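PDB 1YLL: HutD family protein from Pseudomonas aeruginosa, which is of unknown function but belongs to the cupin clan and bears the family name HutD, which suggests a link to histidine utilisation. Local coordinates for residues D[25-30]-D[44-49]; D[61-66]-D[91-96]; D[142-147]-D[190-195]. All coordinates share one frame; numbering follows the deposited sequence.

Contact 1 (D[25-30]-D[44-49]); sequences STEEIA and LSIADV
Two residues of strand 24-31, Ile-29 and Ala-30, are set against the single Leu-44 of strand 42-49, a classic beta bulge in an otherwise antiparallel pairing. The carbonyl of Leu-44 takes two backbone N-H groups, with Ile-29 N 2.8 Å from Leu-44 O and Ala-30 N making a weak bond to the same oxygen, while Leu-44 N returns a bond to Ala-30 O. Beyond the bulge the pairing is regular, and Glu-27 N meets Ile-46 O almost along the C=O axis at 2.7 Å. The extra residue turns Ile-29 toward strand 42-49. Its CG1 stands anti to the carbonyl carbon (chi1 -63°), and the extended chain carries CD1 to 3.9 Å from Leu-44 CD1, the two side chains lying alongside, and to 3.9 Å from Ile-46 CG1, where they cross obliquely. On the face that carries Thr-26 and Ser-45, Thr-26 CG2, anti to the backbone N, rests against Ser-45 CB at 3.7 Å; water 1 is hydrogen-bonded to Ser-45 OG and more weakly to Thr-26 OG1, whose stronger partner is Trp-19. The carboxylate of Asp-48 forms a salt bridge with Arg-109, which also makes a weak, long ion pair with Glu-27 and probably eases the repulsion between these two nearby acids. Strand 17-18 flanks this hairpin beside 24-31 and strand 108-115 flanks it beside 42-49, while strand 141-146 of another sheet packs against the Leu-44 and Ile-46 face.

Contact 2 (D[61-66]-D[91-96]); sequences YQRIIS and FAFSGD
Strand 91-94 forms one margin of the six-stranded antiparallel sheet, consistent with the cupin-type beta-barrel architecture of the family, and pairs there with strand 62-69. Four backbone hydrogen bonds join the strands. Ile-65 and Phe-91 exchange two, and Arg-63 and Phe-93 another two: Arg-63 N approaches Phe-93 O nearly along the C=O axis at 2.9 Å, whereas Phe-93 N reaches Arg-63 O from above the carbonyl plane. Past the strand ends, Gly-95 N adds a fifth, a 2.8 Å bond to Tyr-61 O; Ser-94 OG accepts from Asp-96 N in an ST turn.

The dominant side-chain arrangement is Phe-93 against Arg-63. With CG in the crowded position between the backbone N and carbonyl carbon (chi1 66°), the phenyl ring comes under the arginine, whose CB sits over the ring face, 4.0 Å from its centroid, in a CH-pi contact. The arginine chain runs alongside and bends at chi3 (58°), so that CD lies 3.6 Å from Phe-93 CE1 and NE 3.5 Å from Phe-93 CZ. Phe-93 CZ lies over one face of the guanidinium, off its centre, with the two planes 40° apart, while NH2 is held by Asn-112. Ile-65 CG2 abuts the ring edge in its plane, 3.7 Å from Phe-93 CE2.

On the other face of the sheet, that of Gln-62, Ile-64 and Ala-92, Leu-177 of the second subunit packs on all three. Strand 108-115 borders strand 62-69 on its other side, and strand 73-77 contributes Leu-75 against Ile-65 and Phe-91.

Contact 3 (D[142-147]-D[190-195]); sequences LLLFAQ and VCAVEL
Leu-144 extends from an inner strand of the five-stranded antiparallel sheet, part of the protein's beta-barrel architecture, and shows how strands 141-146 and 187-197 pack. From CB, its CG stands anti to the backbone N (chi1 -169°), and chi2 of -65° splits the terminal methyls between two neighbours. The side chain crosses that of Val-190 obliquely, CD1 lying 3.9 Å from Val-190 CB, while CD2 lies over Ala-192, 3.7 Å from its CA and 3.8 Å from its CB. Leu-169 of strand 168-171 also touches this side chain.

The backbone beneath is regular, with Leu-143 opposite Val-193 and Phe-145 opposite Cys-191 as hydrogen-bonded pairs. Leu-143 N points almost straight at Val-193 O (N-H...O 176°). The same carbonyl receives a CA-H...O contact from Leu-142, so one oxygen takes both a backbone N-H and a polarised C-H.

The face bearing Leu-143 and Phe-145 is turned toward strand 42-49; Phe-145 also stacks with Phe-111, and Cys-191 packs against Leu-124 and Trp-126 of strand 120-129. Toward the end of segment 190-195, the side chains of Leu-143 and Leu-195 cross obliquely, CD1 to CD1. Glu-194 shares the Leu-144 face, and its carboxylate makes a salt bridge to Arg-123 of the second subunit, giving this buried acid a positively charged partner. Leu-142 lies side by side with the aliphatic part of that glutamate, its CD1 3.6 Å from Glu-194 CG.

Overall arrangement
Contacts 1 and 2 belong to one six-stranded sheet, on either side of strand 108-115, and their nearest atoms are about 6 Å apart. Contact 3 lies in the five-stranded sheet; it is the most buried of the three and almost wholly apolar between its strands, its one acid being paired across the subunit boundary. The other two are partly buried: contact 1 carries acids that pair with arginines outside its two segments, and contact 2 an arginine-aromatic contact. The two sheets meet where Leu-44, Ile-46 and Ile-29 of contact 1 press on Leu-143 and Phe-145 of contact 3. Contact 2 does not touch contact 3, yet it too reaches the second subunit, through apolar packing.

Contact 1 (D[25-30]-D[44-49])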
ATOM      1  N   SER D  25     -20.695 -20.030  24.513  1.00 18.63           N
ATOM      2  CA  SER D  25     -19.273 -19.951  24.804  1.00 18.40           C
ATOM      3  C   SER D  25     -18.771 -18.607  24.322  1.00 18.57           C
ATOM      4  O   SER D  25     -19.415 -17.950  23.514  1.00 19.60           O
ATOM      5  CB  SER D  25     -18.516 -21.072  24.090  1.00 18.07           C
ATOM      6  OG  SER D  25     -18.717 -21.003  22.694  1.00 24.66           O
ATOM      7  N   THR D  26     -17.617 -18.203  24.824  1.00 13.74           N
ATOM      8  CA  THR D  26     -17.076 -16.944  24.408  1.00 16.14           C
ATOM      9  C   THR D  26     -15.645 -17.074  23.968  1.00 15.04           C
ATOM     10  O   THR D  26     -14.859 -17.769  24.611  1.00 13.95           O
ATOM     11  CB  THR D  26     -17.139 -15.922  25.536  1.00 18.57           C
ATOM     12  OG1 THR D  26     -18.517 -15.680  25.847  1.00 21.14           O
ATOM     13  CG2 THR D  26     -16.505 -14.596  25.085  1.00 18.05           C
ATOM     14  N   GLU D  27     -15.324 -16.402  22.865  1.00 13.13           N
ATOM     15  CA  GLU D  27     -13.951 -16.368  22.355  1.00 14.78           C
ATOM     16  C   GLU D  27     -13.431 -14.923  22.507  1.00 14.32           C
ATOM     17  O   GLU D  27     -13.861 -14.035  21.775  1.00 14.15           O
ATOM     18  CB  GLU D  27     -13.897 -16.775  20.874  1.00 18.82           C
ATOM     19  CG  GLU D  27     -14.220 -18.248  20.617  1.00 24.07           C
ATOM     20  CD  GLU D  27     -14.025 -18.660  19.160  1.00 27.20           C
ATOM     21  OE1 GLU D  27     -13.948 -17.777  18.277  1.00 33.02           O
ATOM     22  OE2 GLU D  27     -13.971 -19.876  18.895  1.00 31.74           O
ATOM     23  N   GLU D  28     -12.528 -14.689  23.452  1.00 14.01           N
ATOM     24  CA  GLU D  28     -11.991 -13.340  23.652  1.00 14.23           C
ATOM     25  C   GLU D  28     -10.981 -13.016  22.599  1.00 13.87           C
ATOM     26  O   GLU D  28      -9.996 -13.739  22.402  1.00 16.48           O
ATOM     27  CB  GLU D  28     -11.356 -13.190  25.046  1.00 15.81           C
ATOM     28  CG  GLU D  28     -10.753 -11.779  25.279  1.00 15.80           C
ATOM     29  CD  GLU D  28     -10.398 -11.507  26.745  1.00 20.61           C
ATOM     30  OE1 GLU D  28      -9.335 -10.909  26.995  1.00 22.05           O
ATOM     31  OE2 GLU D  28     -11.182 -11.860  27.639  1.00 20.78           O
ATOM     32  N   ILE D  29     -11.209 -11.911  21.908  1.00 12.51           N
ATOM     33  CA  ILE D  29     -10.292 -11.472  20.868  1.00 13.63           C
ATOM     34  C   ILE D  29      -9.160 -10.662  21.474  1.00 15.77           C
ATOM     35  O   ILE D  29      -7.981 -10.901  21.175  1.00 16.56           O
ATOM     36  CB  ILE D  29     -11.050 -10.603  19.829  1.00 12.96           C
ATOM     37  CG1 ILE D  29     -12.128 -11.463  19.142  1.00 15.37           C
ATOM     38  CG2 ILE D  29     -10.069 -10.020  18.801  1.00 15.13           C
ATOM     39  CD1 ILE D  29     -13.025 -10.670  18.217  1.00 17.78           C
ATOM     40  N   ALA D  30      -9.515  -9.717  22.338  1.00 13.79           N
ATOM     41  CA  ALA D  30      -8.519  -8.851  22.928  1.00 14.83           C
ATOM     42  C   ALA D  30      -9.065  -8.051  24.104  1.00 14.69           C
ATOM     43  O   ALA D  30     -10.277  -7.893  24.249  1.00 12.96           O
ATOM     44  CB  ALA D  30      -8.034  -7.878  21.843  1.00 15.01           C
ATOM     45  N   LEU D  44     -13.037  -7.199  23.659  1.00 12.25           N
ATOM     46  CA  LEU D  44     -13.717  -7.495  22.396  1.00 12.13           C
ATOM     47  C   LEU D  44     -13.819  -9.011  22.321  1.00 11.96           C
ATOM     48  O   LEU D  44     -12.849  -9.727  22.621  1.00 12.21           O
ATOM     49  CB  LEU D  44     -12.861  -6.992  21.226  1.00 12.55           C
ATOM     50  CG  LEU D  44     -13.317  -6.116  20.052  1.00 23.31           C
ATOM     51  CD1 LEU D  44     -12.867  -6.783  18.736  1.00 15.97           C
ATOM     52  CD2 LEU D  44     -14.812  -5.805  20.087  1.00 17.62           C
ATOM     53  N   SER D  45     -14.959  -9.527  21.903  1.00 11.43           N
ATOM     54  CA  SER D  45     -15.090 -10.978  21.852  1.00 11.93           C
ATOM     55  C   SER D  45     -16.181 -11.413  20.882  1.00 11.65           C
ATOM     56  O   SER D  45     -16.987 -10.595  20.428  1.00 11.94           O
ATOM     57  CB  SER D  45     -15.477 -11.502  23.240  1.00 11.30           C
ATOM     58  OG  SER D  45     -16.722 -10.918  23.670  1.00 17.39           O
ATOM     59  N   ILE D  46     -16.173 -12.715  20.583  1.00 13.00           N
ATOM     60  CA  ILE D  46     -17.199 -13.329  19.748  1.00 13.28           C
ATOM     61  C   ILE D  46     -17.837 -14.365  20.663  1.00 16.85           C
ATOM     62  O   ILE D  46     -17.133 -15.094  21.352  1.00 19.39           O
ATOM     63  CB  ILE D  46     -16.617 -14.102  18.576  1.00 17.61           C
ATOM     64  CG1 ILE D  46     -15.986 -13.162  17.571  1.00 20.38           C
ATOM     65  CG2 ILE D  46     -17.728 -14.924  17.901  1.00 22.61           C
ATOM     66  CD1 ILE D  46     -15.052 -13.980  16.677  1.00 19.84           C
ATOM     67  N   ALA D  47     -19.154 -14.437  20.703  1.00 18.87           N
ATOM     68  CA  ALA D  47     -19.769 -15.447  21.557  1.00 19.30           C
ATOM     69  C   ALA D  47     -20.683 -16.315  20.717  1.00 21.72           C
ATOM     70  O   ALA D  47     -21.154 -15.897  19.655  1.00 20.25           O
ATOM     71  CB  ALA D  47     -20.550 -14.799  22.698  1.00 23.42           C
ATOM     72  N   ASP D  48     -20.849 -17.557  21.162  1.00 21.86           N
ATOM     73  CA  ASP D  48     -21.759 -18.488  20.518  1.00 22.90           C
ATOM     74  C   ASP D  48     -22.895 -18.567  21.500  1.00 22.96           C
ATOM     75  O   ASP D  48     -22.673 -18.720  22.701  1.00 23.54           O
ATOM     76  CB  ASP D  48     -21.127 -19.861  20.342  1.00 27.86           C
ATOM     77  CG  ASP D  48     -20.173 -19.903  19.179  1.00 32.66           C
ATOM     78  OD1 ASP D  48     -19.682 -18.822  18.804  1.00 35.44           O
ATOM     79  OD2 ASP D  48     -19.905 -21.002  18.648  1.00 36.76           O
ATOM     80  N   VAL D  49     -24.118 -18.417  21.015  1.00 18.81           N
ATOM     81  CA  VAL D  49     -25.250 -18.491  21.908  1.00 20.02           C
ATOM     82  C   VAL D  49     -26.062 -19.615  21.309  1.00 18.27           C
ATOM     83  O   VAL D  49     -26.612 -19.465  20.223  1.00 19.20           O
ATOM     84  CB  VAL D  49     -26.057 -17.193  21.891  1.00 20.59           C
ATOM     85  CG1 VAL D  49     -27.153 -17.260  22.933  1.00 21.78           C
ATOM     86  CG2 VAL D  49     -25.136 -16.008  22.146  1.00 25.18           C
TER
HETATM   87  O   HOH W   1     -18.802 -12.351  25.373  1.00 31.28           O
HETATM   88  O   HOH W   2     -17.034 -21.255  19.611  1.00 40.91           O

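Contact 2 (D[61-66]-D[91-96])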
ATOM      1  N   TYR D  61     -20.148  -1.649  33.211  1.00 17.08           N
ATOM      2  CA  TYR D  61     -19.705  -1.560  31.824  1.00 15.77           C
ATOM      3  C   TYR D  61     -20.805  -1.246  30.838  1.00 13.86           C
ATOM      4  O   TYR D  61     -21.978  -1.549  31.081  1.00 16.95           O
ATOM      5  CB  TYR D  61     -19.103  -2.887  31.363  1.00 17.56           C
ATOM      6  CG  TYR D  61     -17.809  -3.275  32.014  1.00 16.55           C
ATOM      7  CD1 TYR D  61     -17.794  -4.121  33.125  1.00 16.67           C
ATOM      8  CD2 TYR D  61     -16.594  -2.832  31.504  1.00 16.75           C
ATOM      9  CE1 TYR D  61     -16.579  -4.527  33.707  1.00 18.36           C
ATOM     10  CE2 TYR D  61     -15.375  -3.223  32.064  1.00 16.38           C
ATOM     11  CZ  TYR D  61     -15.365  -4.081  33.162  1.00 18.26           C
ATOM     12  OH  TYR D  61     -14.172  -4.548  33.663  1.00 19.16           O
ATOM     13  N   GLN D  62     -20.409  -0.615  29.723  1.00 13.10           N
ATOM     14  CA  GLN D  62     -21.311  -0.328  28.599  1.00 13.09           C
ATOM     15  C   GLN D  62     -21.075  -1.487  27.616  1.00 11.40           C
ATOM     16  O   GLN D  62     -19.959  -1.913  27.416  1.00 12.06           O
ATOM     17  CB  GLN D  62     -20.905   0.972  27.898  1.00 13.75           C
ATOM     18  CG  GLN D  62     -21.660   1.230  26.603  1.00 14.61           C
ATOM     19  CD  GLN D  62     -23.131   1.432  26.856  1.00 18.63           C
ATOM     20  OE1 GLN D  62     -23.993   0.760  26.275  1.00 15.70           O
ATOM     21  NE2 GLN D  62     -23.430   2.377  27.719  1.00 15.49           N
ATOM     22  N   ARG D  63     -22.136  -1.977  27.017  1.00 11.81           N
ATOM     23  CA  ARG D  63     -21.999  -3.074  26.057  1.00 11.56           C
ATOM     24  C   ARG D  63     -22.584  -2.677  24.719  1.00 11.16           C
ATOM     25  O   ARG D  63     -23.560  -1.925  24.633  1.00 10.42           O
ATOM     26  CB  ARG D  63     -22.742  -4.327  26.564  1.00 12.46           C
ATOM     27  CG  ARG D  63     -22.224  -4.899  27.894  1.00 11.07           C
ATOM     28  CD  ARG D  63     -22.785  -6.310  28.153  1.00 13.12           C
ATOM     29  NE  ARG D  63     -22.439  -7.236  27.066  1.00 14.63           N
ATOM     30  CZ  ARG D  63     -22.660  -8.549  27.108  1.00 19.83           C
ATOM     31  NH1 ARG D  63     -23.225  -9.091  28.177  1.00 18.64           N
ATOM     32  NH2 ARG D  63     -22.304  -9.334  26.084  1.00 18.96           N
ATOM     33  N   ILE D  64     -21.966  -3.188  23.655  1.00 11.22           N
ATOM     34  CA  ILE D  64     -22.531  -3.002  22.313  1.00 12.92           C
ATOM     35  C   ILE D  64     -22.405  -4.409  21.716  1.00 11.63           C
ATOM     36  O   ILE D  64     -21.303  -4.958  21.623  1.00 13.14           O
ATOM     37  CB  ILE D  64     -21.748  -2.030  21.444  1.00 12.59           C
ATOM     38  CG1 ILE D  64     -21.597  -0.677  22.159  1.00 13.87           C
ATOM     39  CG2 ILE D  64     -22.501  -1.824  20.123  1.00 13.88           C
ATOM     40  CD1 ILE D  64     -21.008   0.417  21.224  1.00 13.99           C
ATOM     41  N   ILE D  65     -23.528  -4.985  21.294  1.00 11.34           N
ATOM     42  CA  ILE D  65     -23.494  -6.332  20.745  1.00 11.84           C
ATOM     43  C   ILE D  65     -24.045  -6.314  19.326  1.00 11.64           C
ATOM     44  O   ILE D  65     -24.905  -5.501  19.001  1.00 12.21           O
ATOM     45  CB  ILE D  65     -24.379  -7.267  21.619  1.00 11.72           C
ATOM     46  CG1 ILE D  65     -24.229  -8.715  21.178  1.00 15.62           C
ATOM     47  CG2 ILE D  65     -25.838  -6.811  21.556  1.00 15.01           C
ATOM     48  CD1 ILE D  65     -24.562  -9.657  22.296  1.00 17.37           C
ATOM     49  N   SER D  66     -23.510  -7.197  18.492  1.00 11.55           N
ATOM     50  CA  SER D  66     -23.967  -7.334  17.115  1.00 11.03           C
ATOM     51  C   SER D  66     -24.074  -8.813  16.738  1.00 11.69           C
ATOM     52  O   SER D  66     -23.184  -9.580  17.031  1.00 12.98           O
ATOM     53  CB  SER D  66     -22.980  -6.708  16.109  1.00 11.78           C
ATOM     54  OG  SER D  66     -22.787  -5.322  16.282  1.00 15.67           O
ATOM     55  N   PHE D  91     -26.334  -3.053  18.807  1.00 11.69           N
ATOM     56  CA  PHE D  91     -27.295  -2.712  19.849  1.00 13.48           C
ATOM     57  C   PHE D  91     -26.529  -2.449  21.158  1.00 12.91           C
ATOM     58  O   PHE D  91     -25.760  -3.278  21.627  1.00 12.96           O
ATOM     59  CB  PHE D  91     -28.245  -3.891  19.999  1.00 11.79           C
ATOM     60  CG  PHE D  91     -29.312  -3.690  21.043  1.00 14.05           C
ATOM     61  CD1 PHE D  91     -30.441  -2.945  20.762  1.00 18.30           C
ATOM     62  CD2 PHE D  91     -29.174  -4.265  22.299  1.00 15.54           C
ATOM     63  CE1 PHE D  91     -31.438  -2.772  21.739  1.00 20.52           C
ATOM     64  CE2 PHE D  91     -30.155  -4.102  23.272  1.00 18.94           C
ATOM     65  CZ  PHE D  91     -31.288  -3.352  22.983  1.00 19.14           C
ATOM     66  N   ALA D  92     -26.758  -1.281  21.742  1.00 13.01           N
ATOM     67  CA  ALA D  92     -26.076  -0.912  22.980  1.00 11.90           C
ATOM     68  C   ALA D  92     -26.980  -1.077  24.196  1.00 13.78           C
ATOM     69  O   ALA D  92     -28.181  -0.776  24.124  1.00 13.80           O
ATOM     70  CB  ALA D  92     -25.610   0.574  22.911  1.00 14.79           C
ATOM     71  N   PHE D  93     -26.399  -1.571  25.281  1.00 13.13           N
ATOM     72  CA  PHE D  93     -27.139  -1.730  26.543  1.00 12.43           C
ATOM     73  C   PHE D  93     -26.160  -1.730  27.686  1.00 14.01           C
ATOM     74  O   PHE D  93     -24.945  -1.918  27.512  1.00 13.72           O
ATOM     75  CB  PHE D  93     -28.017  -3.002  26.517  1.00 11.57           C
ATOM     76  CG  PHE D  93     -27.254  -4.298  26.460  1.00 13.56           C
ATOM     77  CD1 PHE D  93     -26.994  -5.047  27.615  1.00 12.47           C
ATOM     78  CD2 PHE D  93     -26.789  -4.786  25.226  1.00 14.24           C
ATOM     79  CE1 PHE D  93     -26.288  -6.269  27.542  1.00 15.65           C
ATOM     80  CE2 PHE D  93     -26.095  -5.981  25.150  1.00 16.47           C
ATOM     81  CZ  PHE D  93     -25.839  -6.733  26.300  1.00 16.32           C
ATOM     82  N   SER D  94     -26.677  -1.437  28.874  1.00 13.34           N
ATOM     83  CA  SER D  94     -25.852  -1.408  30.048  1.00 14.96           C
ATOM     84  C   SER D  94     -25.598  -2.783  30.651  1.00 15.39           C
ATOM     85  O   SER D  94     -26.500  -3.622  30.692  1.00 15.76           O
ATOM     86  CB  SER D  94     -26.527  -0.516  31.095  1.00 18.39           C
ATOM     87  OG  SER D  94     -25.853  -0.610  32.330  1.00 19.70           O
ATOM     88  N   GLY D  95     -24.369  -2.990  31.120  1.00 14.05           N
ATOM     89  CA  GLY D  95     -24.004  -4.219  31.788  1.00 16.00           C
ATOM     90  C   GLY D  95     -24.694  -4.309  33.145  1.00 17.65           C
ATOM     91  O   GLY D  95     -24.639  -5.358  33.801  1.00 20.96           O
ATOM     92  N   ASP D  96     -25.297  -3.212  33.584  1.00 19.57           N
ATOM     93  CA  ASP D  96     -26.035  -3.197  34.857  1.00 20.86           C
ATOM     94  C   ASP D  96     -27.490  -3.635  34.655  1.00 21.54           C
ATOM     95  O   ASP D  96     -28.225  -3.887  35.642  1.00 24.38           O
ATOM     96  CB  ASP D  96     -26.054  -1.797  35.479  1.00 22.95           C
ATOM     97  CG  ASP D  96     -24.710  -1.359  35.991  1.00 24.44           C
ATOM     98  OD1 ASP D  96     -24.017  -2.147  36.664  1.00 29.70           O
ATOM     99  OD2 ASP D  96     -24.340  -0.192  35.746  1.00 31.87           O
TER
HETATM  100  O   HOH W   3     -22.930   1.227  32.966  1.00 40.47           O

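Contact 3 (D[142-147]-D[190-195])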
ATOM      1  N   LEU D 142      -7.416   1.216  17.714  1.00 14.70           N
ATOM      2  CA  LEU D 142      -8.316   0.766  16.659  1.00 15.58           C
ATOM      3  C   LEU D 142      -8.376  -0.763  16.628  1.00 15.25           C
ATOM      4  O   LEU D 142      -7.356  -1.436  16.574  1.00 15.46           O
ATOM      5  CB  LEU D 142      -7.914   1.291  15.260  1.00 15.36           C
ATOM      6  CG  LEU D 142      -8.644   0.574  14.090  1.00 16.95           C
ATOM      7  CD1 LEU D 142     -10.130   0.930  14.102  1.00 18.44           C
ATOM      8  CD2 LEU D 142      -8.071   0.951  12.738  1.00 15.55           C
ATOM      9  N   LEU D 143      -9.586  -1.316  16.703  1.00 12.81           N
ATOM     10  CA  LEU D 143      -9.763  -2.744  16.574  1.00 13.91           C
ATOM     11  C   LEU D 143     -10.578  -2.847  15.277  1.00 13.43           C
ATOM     12  O   LEU D 143     -11.648  -2.244  15.149  1.00 14.92           O
ATOM     13  CB  LEU D 143     -10.565  -3.304  17.758  1.00 14.54           C
ATOM     14  CG  LEU D 143      -9.910  -3.036  19.112  1.00 19.81           C
ATOM     15  CD1 LEU D 143     -10.874  -3.343  20.253  1.00 22.55           C
ATOM     16  CD2 LEU D 143      -8.655  -3.883  19.185  1.00 23.26           C
ATOM     17  N   LEU D 144     -10.066  -3.565  14.278  1.00 11.46           N
ATOM     18  CA  LEU D 144     -10.791  -3.668  13.010  1.00 13.78           C
ATOM     19  C   LEU D 144     -11.076  -5.150  12.767  1.00 14.75           C
ATOM     20  O   LEU D 144     -10.176  -5.921  12.437  1.00 13.63           O
ATOM     21  CB  LEU D 144      -9.936  -3.065  11.872  1.00 13.05           C
ATOM     22  CG  LEU D 144     -10.587  -2.831  10.516  1.00 17.71           C
ATOM     23  CD1 LEU D 144     -10.975  -4.150   9.907  1.00 19.70           C
ATOM     24  CD2 LEU D 144     -11.823  -1.928  10.643  1.00 16.49           C
ATOM     25  N   PHE D 145     -12.327  -5.548  12.989  1.00 13.01           N
ATOM     26  CA  PHE D 145     -12.742  -6.936  12.888  1.00 13.66           C
ATOM     27  C   PHE D 145     -13.311  -7.236  11.514  1.00 13.16           C
ATOM     28  O   PHE D 145     -14.158  -6.507  11.049  1.00 12.69           O
ATOM     29  CB  PHE D 145     -13.833  -7.192  13.923  1.00 14.15           C
ATOM     30  CG  PHE D 145     -14.429  -8.576  13.856  1.00 11.21           C
ATOM     31  CD1 PHE D 145     -13.765  -9.657  14.410  1.00 12.88           C
ATOM     32  CD2 PHE D 145     -15.680  -8.773  13.248  1.00 13.57           C
ATOM     33  CE1 PHE D 145     -14.332 -10.935  14.374  1.00 13.27           C
ATOM     34  CE2 PHE D 145     -16.265 -10.057  13.208  1.00 14.69           C
ATOM     35  CZ  PHE D 145     -15.604 -11.119  13.762  1.00 14.10           C
ATOM     36  N   ALA D 146     -12.825  -8.288  10.848  1.00 15.41           N
ATOM     37  CA  ALA D 146     -13.356  -8.638   9.529  1.00 15.70           C
ATOM     38  C   ALA D 146     -14.366  -9.758   9.667  1.00 16.46           C
ATOM     39  O   ALA D 146     -14.015 -10.820  10.168  1.00 19.80           O
ATOM     40  CB  ALA D 146     -12.210  -9.106   8.606  1.00 18.81           C
ATOM     41  N   GLN D 147     -15.613  -9.545   9.257  1.00 18.03           N
ATOM     42  CA  GLN D 147     -16.579 -10.642   9.352  1.00 18.62           C
ATOM     43  C   GLN D 147     -16.344 -11.567   8.148  1.00 21.51           C
ATOM     44  O   GLN D 147     -16.395 -12.797   8.253  1.00 22.55           O
ATOM     45  CB  GLN D 147     -18.008 -10.139   9.317  1.00 19.95           C
ATOM     46  CG  GLN D 147     -18.954 -11.300   9.411  1.00 21.88           C
ATOM     47  CD  GLN D 147     -20.378 -10.919   9.228  1.00 23.68           C
ATOM     48  OE1 GLN D 147     -20.692  -9.864   8.672  1.00 26.96           O
ATOM     49  NE2 GLN D 147     -21.275 -11.792   9.675  1.00 25.88           N
ATOM     50  N   VAL D 190     -16.793  -5.261   7.680  1.00 13.34           N
ATOM     51  CA  VAL D 190     -15.837  -5.135   8.787  1.00 13.37           C
ATOM     52  C   VAL D 190     -16.484  -4.293   9.871  1.00 11.28           C
ATOM     53  O   VAL D 190     -17.433  -3.573   9.604  1.00 13.48           O
ATOM     54  CB  VAL D 190     -14.498  -4.424   8.351  1.00 13.00           C
ATOM     55  CG1 VAL D 190     -13.805  -5.231   7.237  1.00 16.02           C
ATOM     56  CG2 VAL D 190     -14.771  -3.058   7.842  1.00 12.70           C
ATOM     57  N   CYS D 191     -15.990  -4.415  11.108  1.00 10.95           N
ATOM     58  CA  CYS D 191     -16.508  -3.587  12.184  1.00 12.38           C
ATOM     59  C   CYS D 191     -15.309  -2.830  12.721  1.00  9.21           C
ATOM     60  O   CYS D 191     -14.319  -3.434  13.184  1.00 12.65           O
ATOM     61  CB  CYS D 191     -17.140  -4.429  13.260  1.00 10.39           C
ATOM     62  SG  CYS D 191     -18.049  -3.377  14.472  1.00 13.34           S
ATOM     63  N   ALA D 192     -15.387  -1.513  12.613  1.00 12.26           N
ATOM     64  CA  ALA D 192     -14.324  -0.635  13.066  1.00  9.85           C
ATOM     65  C   ALA D 192     -14.693  -0.176  14.473  1.00 11.19           C
ATOM     66  O   ALA D 192     -15.716   0.490  14.644  1.00 11.76           O
ATOM     67  CB  ALA D 192     -14.228   0.557  12.139  1.00 13.39           C
ATOM     68  N   VAL D 193     -13.846  -0.511  15.440  1.00 11.22           N
ATOM     69  CA  VAL D 193     -14.068  -0.123  16.844  1.00 10.98           C
ATOM     70  C   VAL D 193     -12.911   0.807  17.250  1.00 11.13           C
ATOM     71  O   VAL D 193     -11.754   0.406  17.152  1.00 13.61           O
ATOM     72  CB  VAL D 193     -14.083  -1.359  17.752  1.00 12.78           C
ATOM     73  CG1 VAL D 193     -14.224  -0.927  19.222  1.00 14.64           C
ATOM     74  CG2 VAL D 193     -15.281  -2.230  17.397  1.00 14.40           C
ATOM     75  N   GLU D 194     -13.215   2.030  17.693  1.00 10.90           N
ATOM     76  CA  GLU D 194     -12.156   2.964  18.077  1.00 12.55           C
ATOM     77  C   GLU D 194     -12.382   3.352  19.520  1.00 13.82           C
ATOM     78  O   GLU D 194     -13.522   3.584  19.930  1.00 14.21           O
ATOM     79  CB  GLU D 194     -12.147   4.180  17.125  1.00 15.03           C
ATOM     80  CG  GLU D 194     -11.904   3.693  15.680  1.00 19.28           C
ATOM     81  CD  GLU D 194     -12.273   4.679  14.583  1.00 25.05           C
ATOM     82  OE1 GLU D 194     -12.910   4.244  13.561  1.00 26.21           O
ATOM     83  OE2 GLU D 194     -11.904   5.861  14.725  1.00 24.76           O
ATOM     84  N   LEU D 195     -11.292   3.388  20.274  1.00 14.91           N
ATOM     85  CA  LEU D 195     -11.342   3.715  21.689  1.00 14.99           C
ATOM     86  C   LEU D 195     -10.273   4.762  22.005  1.00 18.84           C
ATOM     87  O   LEU D 195      -9.228   4.811  21.360  1.00 17.90           O
ATOM     88  CB  LEU D 195     -11.051   2.447  22.511  1.00 17.87           C
ATOM     89  CG  LEU D 195     -12.130   1.350  22.416  1.00 16.75           C
ATOM     90  CD1 LEU D 195     -11.508  -0.039  22.384  1.00 14.31           C
ATOM     91  CD2 LEU D 195     -13.031   1.461  23.617  1.00 20.08           C
TER